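Leucine aminopeptidase 2 (Saccharomyces cerevisiae, PDB 2XQ0) removes N-terminal residues from peptides, preferring di- and tripeptides, as a zinc aminopeptidase of the M1 family, and hydrolyses epoxides with low activity in vitro. Local coordinates at residues Val200-Ala204 / Tyr205-Ile209; Thr282-Thr285 / Pro286-Ala290; Arg332-Ile335 / Gly336-Gly340; Ser353-Gln356 / Asn357-Ser361; Phe398-Glu401 / Thr402-Gly405. One frame throughout, in Å; residues are numbered along the deposited sequence.

Contact 1 (Val200-Ala204 / Tyr205-Ile209); sequences VPIPA and YLIGI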
loop_
_atom_site.group_PDB
_atom_site.type_symbol
_atom_site.label_atom_id
_atom_site.label_comp_id
_atom_site.label_asym_id
_atom_site.label_seq_id
_atom_site.Cartn_x
_atom_site.Cartn_y
_atom_site.Cartn_z
ATOM N N VAL A 200 -1.291 21.635 0.858
ATOM C CA VAL A 200 -1.330 21.080 -0.497
ATOM C C VAL A 200 -2.645 20.325 -0.645
ATOM O O VAL A 200 -2.975 19.535 0.230
ATOM C CB VAL A 200 -0.173 20.060 -0.711
ATOM C CG1 VAL A 200 -0.280 19.406 -2.089
ATOM C CG2 VAL A 200 1.172 20.714 -0.501
ATOM N N PRO A 201 -3.428 20.586 -1.723
ATOM C CA PRO A 201 -4.736 19.918 -1.807
ATOM C C PRO A 201 -4.585 18.401 -1.884
ATOM O O PRO A 201 -3.697 17.917 -2.591
ATOM C CB PRO A 201 -5.342 20.449 -3.119
ATOM C CG PRO A 201 -4.574 21.669 -3.461
ATOM C CD PRO A 201 -3.218 21.556 -2.814
ATOM N N ILE A 202 -5.426 17.665 -1.161
ATOM C CA ILE A 202 -5.358 16.199 -1.166
ATOM C C ILE A 202 -6.744 15.538 -1.301
ATOM O O ILE A 202 -7.756 16.147 -0.951
ATOM C CB ILE A 202 -4.600 15.649 0.079
ATOM C CG1 ILE A 202 -5.256 16.081 1.414
ATOM C CG2 ILE A 202 -3.113 16.073 0.044
ATOM C CD1 ILE A 202 -4.814 15.214 2.620
ATOM N N PRO A 203 -6.793 14.310 -1.860
ATOM C CA PRO A 203 -8.025 13.505 -1.877
ATOM C C PRO A 203 -8.331 12.972 -0.465
ATOM O O PRO A 203 -7.419 12.828 0.358
ATOM C CB PRO A 203 -7.677 12.350 -2.826
ATOM C CG PRO A 203 -6.204 12.213 -2.737
ATOM C CD PRO A 203 -5.656 13.598 -2.476
ATOM N N ALA A 204 -9.596 12.685 -0.188
ATOM C CA ALA A 204 -9.997 12.189 1.131
ATOM C C ALA A 204 -9.281 10.892 1.523
ATOM O O ALA A 204 -9.075 10.635 2.710
ATOM C CB ALA A 204 -11.523 11.987 1.195
ATOM N N TYR A 205 -8.925 10.065 0.543
ATOM C CA TYR A 205 -8.416 8.732 0.875
ATOM C C TYR A 205 -7.015 8.843 1.507
ATOM O O TYR A 205 -6.544 7.904 2.114
ATOM C CB TYR A 205 -8.416 7.794 -0.333
ATOM C CG TYR A 205 -7.277 8.005 -1.303
ATOM C CD1 TYR A 205 -6.008 7.494 -1.040
ATOM C CD2 TYR A 205 -7.470 8.699 -2.478
ATOM C CE1 TYR A 205 -4.976 7.673 -1.925
ATOM C CE2 TYR A 205 -6.435 8.897 -3.370
ATOM C CZ TYR A 205 -5.194 8.380 -3.089
ATOM O OH TYR A 205 -4.163 8.572 -3.970
ATOM N N LEU A 206 -6.379 10.010 1.367
ATOM C CA LEU A 206 -5.044 10.255 1.928
ATOM C C LEU A 206 -5.083 10.779 3.367
ATOM O O LEU A 206 -4.045 10.892 4.025
ATOM C CB LEU A 206 -4.265 11.238 1.058
ATOM C CG LEU A 206 -3.797 10.645 -0.274
ATOM C CD1 LEU A 206 -3.078 11.698 -1.095
ATOM C CD2 LEU A 206 -2.880 9.478 -0.005
ATOM N N ILE A 207 -6.274 11.107 3.850
ATOM C CA ILE A 207 -6.385 11.563 5.224
ATOM C C ILE A 207 -5.917 10.446 6.135
ATOM O O ILE A 207 -6.212 9.266 5.908
ATOM C CB ILE A 207 -7.798 11.999 5.597
ATOM C CG1 ILE A 207 -8.132 13.322 4.897
ATOM C CG2 ILE A 207 -7.928 12.158 7.112
ATOM C CD1 ILE A 207 -7.260 14.473 5.395
ATOM N N GLY A 208 -5.142 10.826 7.143
ATOM C CA GLY A 208 -4.638 9.863 8.101
ATOM C C GLY A 208 -4.736 10.420 9.500
ATOM O O GLY A 208 -4.483 11.611 9.722
ATOM N N ILE A 209 -5.140 9.570 10.438
ATOM C CA ILE A 209 -5.174 9.968 11.842
ATOM C C ILE A 209 -4.777 8.800 12.722
ATOM O O ILE A 209 -5.151 7.653 12.454
ATOM C CB ILE A 209 -6.583 10.479 12.249
ATOM C CG1 ILE A 209 -6.585 10.914 13.718
ATOM C CG2 ILE A 209 -7.605 9.385 12.064
ATOM C CD1 ILE A 209 -7.830 11.679 14.114
#

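Contact 2 (Thr282-Thr285 / Pro286-Ala290); sequences TFAT and PTLLA. Unlike the reference sequence in segment 286-290: Leu289 (reference Ile).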
loop_
_atom_site.group_PDB
_atom_site.type_symbol
_atom_site.label_atom_id
_atom_site.label_comp_id
_atom_site.label_asym_id
_atom_site.label_seq_id
_atom_site.Cartn_x
_atom_site.Cartn_y
_atom_site.Cartn_z
ATOM N N THR A 282 3.654 9.197 6.869
ATOM C CA THR A 282 3.637 7.830 6.367
ATOM C C THR A 282 3.298 6.874 7.510
ATOM O O THR A 282 3.872 6.967 8.589
ATOM C CB THR A 282 5.034 7.496 5.770
ATOM O OG1 THR A 282 5.153 8.150 4.503
ATOM C CG2 THR A 282 5.205 5.988 5.572
ATOM N N PHE A 283 2.358 5.961 7.283
ATOM C CA PHE A 283 2.028 4.947 8.268
ATOM C C PHE A 283 2.860 3.741 7.905
ATOM O O PHE A 283 2.883 3.331 6.749
ATOM C CB PHE A 283 0.545 4.577 8.227
ATOM C CG PHE A 283 -0.356 5.546 8.929
ATOM C CD1 PHE A 283 -0.065 6.899 8.969
ATOM C CD2 PHE A 283 -1.526 5.098 9.532
ATOM C CE1 PHE A 283 -0.908 7.794 9.616
ATOM C CE2 PHE A 283 -2.375 5.983 10.178
ATOM C CZ PHE A 283 -2.064 7.335 10.223
ATOM N N ALA A 284 3.577 3.187 8.877
ATOM C CA ALA A 284 4.455 2.054 8.600
ATOM C C ALA A 284 4.235 0.873 9.557
ATOM O O ALA A 284 3.880 1.071 10.719
ATOM C CB ALA A 284 5.913 2.508 8.632
ATOM N N THR A 285 4.426 -0.346 9.048
ATOM C CA THR A 285 4.392 -1.574 9.850
ATOM C C THR A 285 5.666 -1.668 10.696
ATOM O O THR A 285 6.761 -1.358 10.222
ATOM C CB THR A 285 4.269 -2.840 8.941
ATOM O OG1 THR A 285 4.318 -4.036 9.728
ATOM C CG2 THR A 285 5.384 -2.882 7.890
ATOM N N PRO A 286 5.524 -2.079 11.959
ATOM C CA PRO A 286 6.690 -2.296 12.827
ATOM C C PRO A 286 7.561 -3.444 12.336
ATOM O O PRO A 286 8.703 -3.565 12.766
ATOM C CB PRO A 286 6.075 -2.679 14.179
ATOM C CG PRO A 286 4.620 -2.461 14.056
ATOM C CD PRO A 286 4.250 -2.405 12.621
ATOM N N THR A 287 7.026 -4.284 11.454
ATOM C CA THR A 287 7.826 -5.370 10.907
ATOM C C THR A 287 8.872 -4.809 9.959
ATOM O O THR A 287 9.651 -5.554 9.397
ATOM C CB THR A 287 6.984 -6.433 10.169
ATOM O OG1 THR A 287 6.327 -5.840 9.046
ATOM C CG2 THR A 287 5.941 -7.051 11.111
ATOM N N LEU A 288 8.888 -3.492 9.776
ATOM C CA LEU A 288 9.961 -2.889 9.003
ATOM C C LEU A 288 11.236 -2.877 9.837
ATOM O O LEU A 288 12.336 -2.809 9.295
ATOM C CB LEU A 288 9.629 -1.450 8.577
ATOM C CG LEU A 288 8.605 -1.230 7.459
ATOM C CD1 LEU A 288 8.792 0.154 6.847
ATOM C CD2 LEU A 288 8.761 -2.312 6.400
ATOM N N LEU A 289 11.088 -2.934 11.157
ATOM C CA LEU A 289 12.245 -2.907 12.031
ATOM C C LEU A 289 12.903 -4.272 12.130
ATOM O O LEU A 289 12.349 -5.203 12.726
ATOM C CB LEU A 289 11.874 -2.410 13.424
ATOM C CG LEU A 289 12.011 -0.900 13.564
ATOM C CD1 LEU A 289 10.995 -0.192 12.672
ATOM C CD2 LEU A 289 11.854 -0.509 15.017
ATOM N N ALA A 290 14.102 -4.371 11.564
ATOM C CA ALA A 290 14.837 -5.622 11.531
ATOM C C ALA A 290 16.151 -5.511 12.306
ATOM O O ALA A 290 16.869 -6.498 12.481
ATOM C CB ALA A 290 15.097 -6.027 10.089
#

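Contact 3 (Arg332-Ile335 / Gly336-Gly340); sequences RRII and GAIHG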
loop_
_atom_site.group_PDB
_atom_site.type_symbol
_atom_site.label_atom_id
_atom_site.label_comp_id
_atom_site.label_asym_id
_atom_site.label_seq_id
_atom_site.Cartn_x
_atom_site.Cartn_y
_atom_site.Cartn_z
ATOM N N ARG A 332 12.005 2.089 -7.571
ATOM C CA ARG A 332 13.115 1.355 -8.152
ATOM C C ARG A 332 14.184 2.270 -8.767
ATOM O O ARG A 332 15.351 1.926 -8.748
ATOM C CB ARG A 332 12.640 0.254 -9.088
ATOM C CG ARG A 332 11.914 -0.849 -8.311
ATOM C CD ARG A 332 11.395 -1.951 -9.178
ATOM N NE ARG A 332 10.707 -2.921 -8.337
ATOM C CZ ARG A 332 9.698 -3.687 -8.733
ATOM N NH1 ARG A 332 9.237 -3.607 -9.979
ATOM N NH2 ARG A 332 9.138 -4.516 -7.872
ATOM N N ARG A 333 13.805 3.443 -9.260
ATOM C CA ARG A 333 14.820 4.440 -9.649
ATOM C C ARG A 333 15.636 4.928 -8.418
ATOM O O ARG A 333 16.856 5.124 -8.490
ATOM C CB ARG A 333 14.162 5.624 -10.373
ATOM C CG ARG A 333 13.634 5.303 -11.780
ATOM C CD ARG A 333 14.768 5.003 -12.789
ATOM N NE ARG A 333 15.742 6.095 -12.813
ATOM C CZ ARG A 333 15.586 7.211 -13.519
ATOM N NH1 ARG A 333 14.512 7.387 -14.284
ATOM N NH2 ARG A 333 16.506 8.154 -13.460
ATOM N N ILE A 334 14.967 5.119 -7.283
ATOM C CA ILE A 334 15.659 5.569 -6.070
ATOM C C ILE A 334 16.693 4.538 -5.633
ATOM O O ILE A 334 17.871 4.860 -5.453
ATOM C CB ILE A 334 14.674 5.882 -4.929
ATOM C CG1 ILE A 334 13.870 7.143 -5.271
ATOM C CG2 ILE A 334 15.394 6.067 -3.608
ATOM C CD1 ILE A 334 12.570 7.276 -4.469
ATOM N N ILE A 335 16.273 3.283 -5.502
ATOM C CA ILE A 335 17.191 2.265 -5.043
ATOM C C ILE A 335 18.271 2.002 -6.088
ATOM O O ILE A 335 19.396 1.645 -5.756
ATOM C CB ILE A 335 16.473 0.930 -4.634
ATOM C CG1 ILE A 335 16.153 0.070 -5.848
ATOM C CG2 ILE A 335 15.243 1.203 -3.761
ATOM C CD1 ILE A 335 15.341 -1.190 -5.520
ATOM N N GLY A 336 17.937 2.189 -7.355
ATOM C CA GLY A 336 18.930 2.012 -8.399
ATOM C C GLY A 336 19.980 3.103 -8.331
ATOM O O GLY A 336 21.163 2.856 -8.552
ATOM N N ALA A 337 19.553 4.317 -8.011
ATOM C CA ALA A 337 20.480 5.438 -7.966
ATOM C C ALA A 337 21.421 5.290 -6.776
ATOM O O ALA A 337 22.559 5.738 -6.822
ATOM C CB ALA A 337 19.733 6.732 -7.877
ATOM N N ILE A 338 20.943 4.654 -5.708
ATOM C CA ILE A 338 21.745 4.502 -4.498
ATOM C C ILE A 338 22.634 3.266 -4.574
ATOM O O ILE A 338 23.805 3.304 -4.206
ATOM C CB ILE A 338 20.845 4.421 -3.244
ATOM C CG1 ILE A 338 20.183 5.775 -2.978
ATOM C CG2 ILE A 338 21.637 3.982 -2.044
ATOM C CD1 ILE A 338 19.042 5.702 -1.957
ATOM N N HIS A 339 22.082 2.177 -5.093
ATOM C CA HIS A 339 22.757 0.892 -5.069
ATOM C C HIS A 339 23.247 0.369 -6.433
ATOM O O HIS A 339 24.016 -0.570 -6.483
ATOM C CB HIS A 339 21.848 -0.147 -4.424
ATOM C CG HIS A 339 21.466 0.179 -3.016
ATOM N ND1 HIS A 339 22.379 0.203 -1.985
ATOM C CD2 HIS A 339 20.265 0.483 -2.464
ATOM C CE1 HIS A 339 21.760 0.512 -0.859
ATOM N NE2 HIS A 339 20.476 0.679 -1.123
ATOM N N GLY A 340 22.805 0.967 -7.527
ATOM C CA GLY A 340 23.219 0.515 -8.843
ATOM C C GLY A 340 22.150 -0.289 -9.566
ATOM O O GLY A 340 21.199 -0.783 -8.953
#

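Contact 4 (Ser353-Gln356 / Asn357-Ser361); sequences SDLQ and NSIDS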
loop_
_atom_site.group_PDB
_atom_site.type_symbol
_atom_site.label_atom_id
_atom_site.label_comp_id
_atom_site.label_asym_id
_atom_site.label_seq_id
_atom_site.Cartn_x
_atom_site.Cartn_y
_atom_site.Cartn_z
ATOM N N SER A 353 7.968 -12.143 -10.466
ATOM C CA SER A 353 7.417 -13.371 -9.909
ATOM C C SER A 353 6.185 -13.105 -9.041
ATOM O O SER A 353 5.283 -13.930 -9.017
ATOM C CB SER A 353 8.466 -14.170 -9.131
ATOM O OG SER A 353 8.604 -13.668 -7.822
ATOM N N ASP A 354 6.154 -11.980 -8.319
ATOM C CA ASP A 354 4.929 -11.537 -7.636
ATOM C C ASP A 354 3.753 -11.333 -8.620
ATOM O O ASP A 354 2.611 -11.728 -8.344
ATOM C CB ASP A 354 5.177 -10.235 -6.868
ATOM C CG ASP A 354 6.029 -10.434 -5.614
ATOM O OD1 ASP A 354 6.202 -11.584 -5.162
ATOM O OD2 ASP A 354 6.525 -9.422 -5.066
ATOM N N LEU A 355 4.021 -10.703 -9.756
ATOM C CA LEU A 355 2.984 -10.516 -10.781
ATOM C C LEU A 355 2.451 -11.866 -11.257
ATOM O O LEU A 355 1.234 -12.090 -11.351
ATOM C CB LEU A 355 3.550 -9.731 -11.978
ATOM C CG LEU A 355 2.553 -9.339 -13.086
ATOM C CD1 LEU A 355 1.360 -8.581 -12.491
ATOM C CD2 LEU A 355 3.213 -8.521 -14.181
ATOM N N GLN A 356 3.366 -12.765 -11.585
ATOM C CA GLN A 356 2.979 -14.090 -12.072
ATOM C C GLN A 356 2.089 -14.794 -11.083
ATOM O O GLN A 356 1.049 -15.332 -11.451
ATOM C CB GLN A 356 4.211 -14.952 -12.342
ATOM C CG GLN A 356 3.898 -16.292 -12.956
ATOM C CD GLN A 356 3.412 -16.170 -14.383
ATOM O OE1 GLN A 356 4.197 -15.919 -15.294
ATOM N NE2 GLN A 356 2.109 -16.349 -14.587
ATOM N N ASN A 357 2.504 -14.811 -9.825
ATOM C CA ASN A 357 1.728 -15.480 -8.801
ATOM C C ASN A 357 0.344 -14.866 -8.661
ATOM O O ASN A 357 -0.648 -15.566 -8.516
ATOM C CB ASN A 357 2.471 -15.434 -7.464
ATOM C CG ASN A 357 3.787 -16.186 -7.502
ATOM O OD1 ASN A 357 4.002 -17.037 -8.367
ATOM N ND2 ASN A 357 4.672 -15.883 -6.563
ATOM N N SER A 358 0.287 -13.543 -8.709
ATOM C CA SER A 358 -0.967 -12.827 -8.535
ATOM C C SER A 358 -1.961 -13.153 -9.647
ATOM O O SER A 358 -3.155 -13.337 -9.397
ATOM C CB SER A 358 -0.694 -11.324 -8.469
ATOM O OG SER A 358 -1.900 -10.593 -8.507
ATOM N N ILE A 359 -1.468 -13.235 -10.875
ATOM C CA ILE A 359 -2.320 -13.538 -12.010
ATOM C C ILE A 359 -2.690 -15.027 -12.022
ATOM O O ILE A 359 -3.830 -15.384 -12.325
ATOM C CB ILE A 359 -1.655 -13.145 -13.343
ATOM C CG1 ILE A 359 -1.551 -11.617 -13.463
ATOM C CG2 ILE A 359 -2.443 -13.707 -14.509
ATOM C CD1 ILE A 359 -0.821 -11.163 -14.704
ATOM N N ASP A 360 -1.729 -15.887 -11.683
ATOM C CA ASP A 360 -1.982 -17.333 -11.595
ATOM C C ASP A 360 -3.009 -17.672 -10.510
ATOM O O ASP A 360 -3.761 -18.639 -10.632
ATOM C CB ASP A 360 -0.681 -18.108 -11.318
ATOM C CG ASP A 360 0.224 -18.187 -12.532
ATOM O OD1 ASP A 360 -0.158 -17.657 -13.595
ATOM O OD2 ASP A 360 1.318 -18.788 -12.430
ATOM N N SER A 361 -3.031 -16.888 -9.442
ATOM C CA SER A 361 -3.909 -17.168 -8.315
ATOM C C SER A 361 -5.259 -16.502 -8.523
ATOM O O SER A 361 -6.163 -16.608 -7.693
ATOM C CB SER A 361 -3.280 -16.659 -7.019
ATOM O OG SER A 361 -3.630 -15.299 -6.796
HETATM O O HOH W 1 4.042 -13.309 -4.461
#

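Contact 5 (Phe398-Glu401 / Thr402-Gly405); sequences FHLE and TILG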
loop_
_atom_site.group_PDB
_atom_site.type_symbol
_atom_site.label_atom_id
_atom_site.label_comp_id
_atom_site.label_asym_id
_atom_site.label_seq_id
_atom_site.Cartn_x
_atom_site.Cartn_y
_atom_site.Cartn_z
ATOM N N PHE A 398 8.906 0.988 -17.509
ATOM C CA PHE A 398 10.253 0.522 -17.768
ATOM C C PHE A 398 10.476 0.297 -19.285
ATOM O O PHE A 398 11.562 0.562 -19.818
ATOM C CB PHE A 398 10.530 -0.762 -16.974
ATOM C CG PHE A 398 11.959 -1.243 -17.089
ATOM C CD1 PHE A 398 12.988 -0.546 -16.477
ATOM C CD2 PHE A 398 12.271 -2.379 -17.825
ATOM C CE1 PHE A 398 14.320 -0.971 -16.598
ATOM C CE2 PHE A 398 13.593 -2.812 -17.942
ATOM C CZ PHE A 398 14.617 -2.098 -17.323
ATOM N N HIS A 399 9.444 -0.199 -19.962
ATOM C CA HIS A 399 9.475 -0.388 -21.412
ATOM C C HIS A 399 9.627 0.955 -22.124
ATOM O O HIS A 399 10.453 1.108 -23.025
ATOM C CB HIS A 399 8.194 -1.088 -21.875
ATOM C CG HIS A 399 8.134 -1.329 -23.354
ATOM N ND1 HIS A 399 9.062 -2.101 -24.017
ATOM C CD2 HIS A 399 7.260 -0.902 -24.290
ATOM C CE1 HIS A 399 8.763 -2.135 -25.303
ATOM N NE2 HIS A 399 7.672 -1.417 -25.496
ATOM N N LEU A 400 8.835 1.930 -21.691
ATOM C CA LEU A 400 8.873 3.277 -22.238
ATOM C C LEU A 400 10.232 3.936 -22.011
ATOM O O LEU A 400 10.792 4.544 -22.918
ATOM C CB LEU A 400 7.761 4.123 -21.613
ATOM C CG LEU A 400 6.346 3.750 -22.075
ATOM C CD1 LEU A 400 5.282 4.629 -21.402
ATOM C CD2 LEU A 400 6.219 3.816 -23.597
ATOM N N GLU A 401 10.745 3.831 -20.785
ATOM C CA GLU A 401 12.099 4.281 -20.477
ATOM C C GLU A 401 13.082 3.738 -21.513
ATOM O O GLU A 401 13.895 4.473 -22.063
ATOM C CB GLU A 401 12.512 3.789 -19.081
ATOM C CG GLU A 401 13.922 4.168 -18.673
ATOM C CD GLU A 401 14.406 3.446 -17.416
ATOM O OE1 GLU A 401 13.747 3.563 -16.347
ATOM O OE2 GLU A 401 15.470 2.779 -17.496
ATOM N N THR A 402 13.010 2.436 -21.756
ATOM C CA THR A 402 13.936 1.756 -22.659
ATOM C C THR A 402 13.835 2.236 -24.105
ATOM O O THR A 402 14.825 2.689 -24.698
ATOM C CB THR A 402 13.687 0.240 -22.649
ATOM O OG1 THR A 402 13.866 -0.268 -21.324
ATOM C CG2 THR A 402 14.641 -0.461 -23.596
ATOM N N ILE A 403 12.642 2.136 -24.679
ATOM C CA ILE A 403 12.474 2.418 -26.101
ATOM C C ILE A 403 12.644 3.896 -26.429
ATOM O O ILE A 403 12.915 4.259 -27.571
ATOM C CB ILE A 403 11.110 1.942 -26.620
ATOM C CG1 ILE A 403 9.994 2.876 -26.144
ATOM C CG2 ILE A 403 10.849 0.511 -26.184
ATOM C CD1 ILE A 403 8.608 2.384 -26.520
ATOM N N LEU A 404 12.490 4.751 -25.427
ATOM C CA LEU A 404 12.634 6.187 -25.642
ATOM C C LEU A 404 14.075 6.672 -25.514
ATOM O O LEU A 404 14.358 7.853 -25.736
ATOM C CB LEU A 404 11.731 6.967 -24.687
ATOM C CG LEU A 404 10.254 6.952 -25.083
ATOM C CD1 LEU A 404 9.373 7.177 -23.869
ATOM C CD2 LEU A 404 9.981 7.988 -26.166
ATOM N N GLY A 405 14.981 5.775 -25.143
ATOM C CA GLY A 405 16.390 6.133 -25.058
ATOM C C GLY A 405 17.055 6.088 -23.691
ATOM O O GLY A 405 18.196 6.528 -23.539
#

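Contact 1 (Val200-Ala204 / Tyr205-Ile209)
Ala204 O accepts the backbone N-H of Ile207 at 3.1 Å, the shorter of two successive i to i+3 bonds that wind the chain into a 3-10 turn. The other joins Leu206 N to Pro203 O at 3.2 Å. In both, the donor stands well above the plane of the carbonyl it meets, by 59° at Ala204 O.

The side chains gather round the ring of Pro203. With CG between its own N and carbonyl carbon (chi1 78°), Tyr205 turns back to the proline, and the two meet obliquely, Tyr205 CE2 lying 3.4 Å from Pro203 CG. Leu206 comes to the same ring with one methyl: its CD1 is 3.5 Å from Pro203 CD, tighter than usual for two carbons. Leu206 CG also rests on one face of the Tyr205 ring, toward its rim, so proline, tyrosine and leucine close on one another. A second apolar touch is made by the ends of two isoleucines running at about a right angle, Ile202 CD1 to Ile207 CD1 at 3.8 Å.

Around this buried turn lie parts of the substrate site: Ile207 is near Leu146 and Leu206 near Met276, while Tyr205 packs edge-to-face against Trp317. The turn links strand 201-202, bonded through Ile202 to Ser165, with strand 209-211 of the four-stranded antiparallel sheet, and Phe167 of strand 165-172 packs against both Ile202 and Ile207.

Contact 2 (Thr282-Thr285 / Pro286-Ala290)
Thr285 and Thr287 join hydroxyls across a short 3-10 turn that follows strand 282-284 of the mixed sheet in the M1 peptidase domain. Thr287 OG1 donates to Thr285 OG1 at 2.8 Å, and different first torsions bring the two oxygens together. Thr285 holds OG1 trans to its own nitrogen (chi1 177°), which swings the hydroxyl forward over the turn; Thr287 tucks OG1 between its N and carbonyl carbon (chi1 62°), facing back along the chain.

The same rotation of Thr285 leaves its methyl CG2 between N and carbonyl carbon, where it meets Leu288 CG at 3.6 Å, the two side chains running at about a right angle. Leu288 points toward the strand, and one branch, CD2, lies against Thr285 CG2. Its backbone N also bonds to Thr285 O at 3.0 Å, though the position of that nitrogen is less sure, and Leu289 N continues the winding with a bond to Pro286 O.

Thr285 lies close to Gly274, a substrate-binding residue, and both threonines touch Arg588. Leu288 packs on Val298 and Ile299 of helix 297-311, the helix that carries His301, Glu302 and His305. At the strand end of the contact, the other branch of the leucine reaches a methyl, Ala284 CB and Leu288 CD1 meeting at 4.1 Å.

Contact 3 (Arg332-Ile335 / Gly336-Gly340)
Ile335 O takes the backbone N-H of His339 at 2.8 Å in the last turn of helix 321-339, the helix that supplies the zinc ligand Glu324 near its start. Three more i to i+4 backbone bonds precede it: Gly336 N to Arg332 O, Ala337 N to Arg333 O and Ile338 N to Ile334 O, the last at 3.1 Å. Ile338 N also leans on Ile335 O through a weak bond.

Apolar contact is lighter. Ile334 and Ile338 lie alongside each other, pointing the same way, with Ile334 CG2 4.0 Å from Ile338 CD1; both face helix 243-253. On the surface, the methyl Ile338 CG2 rests over the centre of one face of the His339 imidazole.

Both arginines have their polar partners outside this turn. Arg332 forms a salt bridge with Glu391, a hydrogen bond with Ser347 and a cation-pi contact with Phe394, while Arg333 forms a salt bridge with Asp411. These bonds tie the helix to helices 341-360, 388-403 and 407-420.

Gly340 leaves the helix with positive phi (104°), an angle suited to glycine, and is at once the N-cap position of helix 341-360; its N still bonds to Gly336 O at 2.7 Å.

Contact 4 (Ser353-Gln356 / Asn357-Ser361)
The amide of Gln356 and the carboxylate of Asp360 meet obliquely one helical turn apart, their planes 36° apart. Gln356 NE2 donates to Asp360 OD1 at 2.8 Å, a bent bond (134° at the hydrogen) that meets the oxygen from above the carboxylate plane. The glutamine chain leaves its CA with CG trans to N and then bends at chi2 (70°), which carries the amide forward, toward Asp360. A third flat group, the amide of Asn357, lies beside Ser353 O with CG 3.1 Å away. Its ND2 makes a weak bond to a water, which donates to Asp354 OD1 at 2.9 Å, loosely bridging the two polar residues.

Beneath these side chains, regular i to i+4 backbone bonds run through the last turns of helix 341-360, from Asn357 N to Ser353 O at 3.0 Å through Asp360 N to Gln356 O. At the C-terminal end Ser361 OG turns back to Ser358 O at 3.3 Å.

The buried side is apolar: Leu355 and Ile359 run side by side, CD1 to CD1 at 4.0 Å. Both rest on Val388 at the start of helix 388-403, the helix that bears Tyr390. Met460 of a loop is touched by Leu355, Gln356 and Ile359, while Asp360 lies exposed on helix 341-360.

Contact 5 (Phe398-Glu401 / Thr402-Gly405)
Phe398 O is gripped twice by one residue: Thr402 OG1 donates to it at 2.9 Å and Thr402 N at 3.1 Å, the two arriving from opposite faces of the carbonyl plane. The threonine hydroxyl folds back along the helix because OG1 stands beside its own nitrogen, trans to the carbonyl carbon (chi1 -60°). It also lies over one face of the Phe398 ring, toward the rim.

Next to it, Ile403 lays its methyl CG2 on the imidazole of His399, a CH-pi contact 3.8 Å from the ring centroid and 24° off the normal. The ring reaches that place with its CG trans to N, and Ile403 N bonds almost straight to His399 O at 2.9 Å. Ile403 CD1 runs alongside Leu400 CD2 at 4.0 Å, and Leu404 comes over Leu400 from the next turn, its CD1 near Leu400 CB and its N bonded to Leu400 O.

Helix 388-403 ends here, away from the annotated sites: Gly405 turns to positive phi (116°) with two bonds back into the last turn, a Schellman motif, and Gly405 N bonds to Thr402 O.

Farther out, Glu401 has a hydrogen bond to Tyr329 of helix 321-339 and a salt bridge to Arg344 of helix 341-360, and His399 meets Trp454. Leu400 and Ile403 pack on Val449, Ile403 on Ile445 and Leu404 on Leu446, and Leu404 and Glu401 on Phe410, so this helix end packs against helices 407-420 and 443-447.

Contacts 1 and 2 are buried 3-10 turns, close to the substrate site, and they touch where Phe283 packs on Gly208 and Ile209. Contacts 3, 4 and 5 are C-terminal turns of three helices, only partly buried, with exposed polar side chains beside apolar faces. Contacts 3 and 4 belong to consecutive helices; contact 5 touches contact 3 by packing of Arg333 CD on Glu401 OE1. The turns use i to i+3 backbone bonds, with proline packing in contact 1 and a hydroxyl pair in contact 2; the helix ends use i to i+4 bonds, with a threonine hydroxyl added in contact 5. Glycine ends contacts 3 and 5; Ser361 ends contact 4, its hydroxyl and backbone N both bonding back.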